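Local coordinates for protein 2-Cys peroxiredoxin (Plasmodium yoelii, PDB 2H01) that probably reduces hydrogen peroxide and organic hydroperoxides to water and alcohols, acting as a thiol-specific, thioredoxin-dependent peroxidase, at residues G21-L25 against S26-G30. Sequence-based numbering, arbitrary orientation.
Sequences GEVSL and SDFIG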
loop_
_atom_site.group_PDB
_atom_site.type_symbol
_atom_site.label_atom_id
_atom_site.label_comp_id
_atom_site.label_asym_id
_atom_site.label_seq_id
_atom_site.Cartn_x
_atom_site.Cartn_y
_atom_site.Cartn_z
ATOM N N GLY A 21 3.805 -16.448 -4.678
ATOM C CA GLY A 21 3.750 -16.008 -6.056
ATOM C C GLY A 21 4.584 -14.767 -6.256
ATOM O O GLY A 21 5.216 -14.281 -5.324
ATOM N N GLU A 22 4.582 -14.254 -7.479
ATOM C CA GLU A 22 5.336 -13.063 -7.803
ATOM C C GLU A 22 4.389 -11.935 -8.175
ATOM O O GLU A 22 3.335 -12.161 -8.764
ATOM C CB GLU A 22 6.280 -13.355 -8.962
ATOM C CG GLU A 22 7.124 -12.171 -9.394
ATOM C CD GLU A 22 8.065 -12.532 -10.526
ATOM O OE1 GLU A 22 7.569 -13.003 -11.578
ATOM O OE2 GLU A 22 9.292 -12.352 -10.362
ATOM N N VAL A 23 4.726 -10.723 -7.758
ATOM C CA VAL A 23 3.970 -9.545 -8.133
ATOM C C VAL A 23 4.835 -8.404 -8.633
ATOM O O VAL A 23 5.862 -8.082 -8.058
ATOM C CB VAL A 23 3.113 -9.002 -6.989
ATOM C CG1 VAL A 23 2.501 -7.670 -7.394
ATOM C CG2 VAL A 23 2.047 -9.967 -6.615
ATOM N N SER A 24 4.376 -7.765 -9.693
ATOM C CA SER A 24 5.068 -6.613 -10.257
ATOM C C SER A 24 4.081 -5.460 -10.200
ATOM O O SER A 24 2.882 -5.650 -10.360
ATOM C CB SER A 24 5.469 -6.865 -11.720
ATOM O OG SER A 24 6.426 -7.909 -11.848
ATOM N N LEU A 25 4.580 -4.261 -9.965
ATOM C CA LEU A 25 3.695 -3.121 -9.895
ATOM C C LEU A 25 2.934 -3.000 -11.209
ATOM O O LEU A 25 1.727 -2.749 -11.221
ATOM C CB LEU A 25 4.500 -1.853 -9.638
ATOM C CG LEU A 25 3.653 -0.629 -9.327
ATOM C CD1 LEU A 25 2.672 -0.968 -8.230
ATOM C CD2 LEU A 25 4.538 0.518 -8.910
ATOM N N SER A 26 3.658 -3.215 -12.302
ATOM C CA SER A 26 3.126 -3.119 -13.655
ATOM C C SER A 26 1.997 -4.090 -13.977
ATOM O O SER A 26 1.288 -3.898 -14.962
ATOM C CB SER A 26 4.267 -3.292 -14.681
ATOM O OG SER A 26 4.798 -4.607 -14.651
ATOM N N ASP A 27 1.830 -5.137 -13.175
ATOM C CA ASP A 27 0.745 -6.086 -13.422
ATOM C C ASP A 27 -0.612 -5.385 -13.264
ATOM O O ASP A 27 -1.633 -5.871 -13.745
ATOM C CB ASP A 27 0.768 -7.255 -12.426
ATOM C CG ASP A 27 2.006 -8.121 -12.548
ATOM O OD1 ASP A 27 2.561 -8.226 -13.662
ATOM O OD2 ASP A 27 2.410 -8.719 -11.522
ATOM N N PHE A 28 -0.612 -4.242 -12.587
ATOM C CA PHE A 28 -1.853 -3.522 -12.327
ATOM C C PHE A 28 -2.181 -2.363 -13.255
ATOM O O PHE A 28 -3.261 -1.783 -13.164
ATOM C CB PHE A 28 -1.864 -3.058 -10.871
ATOM C CG PHE A 28 -1.676 -4.187 -9.889
ATOM C CD1 PHE A 28 -2.665 -5.158 -9.731
ATOM C CD2 PHE A 28 -0.496 -4.299 -9.148
ATOM C CE1 PHE A 28 -2.486 -6.228 -8.849
ATOM C CE2 PHE A 28 -0.300 -5.360 -8.262
ATOM C CZ PHE A 28 -1.297 -6.330 -8.111
ATOM N N ILE A 29 -1.237 -1.982 -14.097
ATOM C CA ILE A 29 -1.503 -0.939 -15.067
ATOM C C ILE A 29 -2.751 -1.211 -15.906
ATOM O O ILE A 29 -2.887 -2.259 -16.507
ATOM C CB ILE A 29 -0.261 -0.657 -15.939
ATOM C CG1 ILE A 29 0.507 0.530 -15.375
ATOM C CG2 ILE A 29 -0.670 -0.313 -17.328
ATOM C CD1 ILE A 29 1.991 0.305 -15.223
ATOM N N GLY A 30 -3.670 -0.259 -15.916
ATOM C CA GLY A 30 -4.895 -0.399 -16.683
ATOM C C GLY A 30 -5.840 -1.440 -16.116
ATOM O O GLY A 30 -6.761 -1.887 -16.804
HETATM O O HOH W 1 5.036 -10.590 -11.937
#
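V23 and F28 meet where a strand of the thioredoxin-like fold of this peroxiredoxin runs into a short 3-10 turn. Strand 20-24 pairs antiparallel with strand 10-14, and the turn starts the loop that leads to strand 33-38. With chi1 at 172°, V23 CG1 is trans to the main-chain N and sits beside the carbonyl carbon. It reaches CE2 of the F28 ring at 3.7 Å, and the two side chains cross at about a right angle. V23 also packs on A13 and F15. The F28 ring also touches E67 and L69 of strand 66-72, joining the turn to that strand.

D27 bonds to both S24 N and S24 O. S24 N donates to D27 OD2 at 2.8 Å, meeting the carboxylate from above its plane. D27 CG is anti to the carbonyl carbon of D27 (chi1 -64°), which carries OD2 back to S24 N. S24 O in turn accepts D27 N at 3.0 Å. The S24 hydroxyl does not bond to D27 directly. A water bridges them, 3.0 Å from S24 OG, and donates a longer bond to D27 OD2.

The CB of L25 points away from 26-30 overall, though it still touches S26 N. The side chain is buried and packs on A6, F9 and Y111. A backbone hydrogen bond joins L25 to F9. L25 O accepts the next bond of the turn, from F28 N at 3.1 Å with an N-H...O angle of 164°. The same oxygen lies 3.4 Å from F28 CD2.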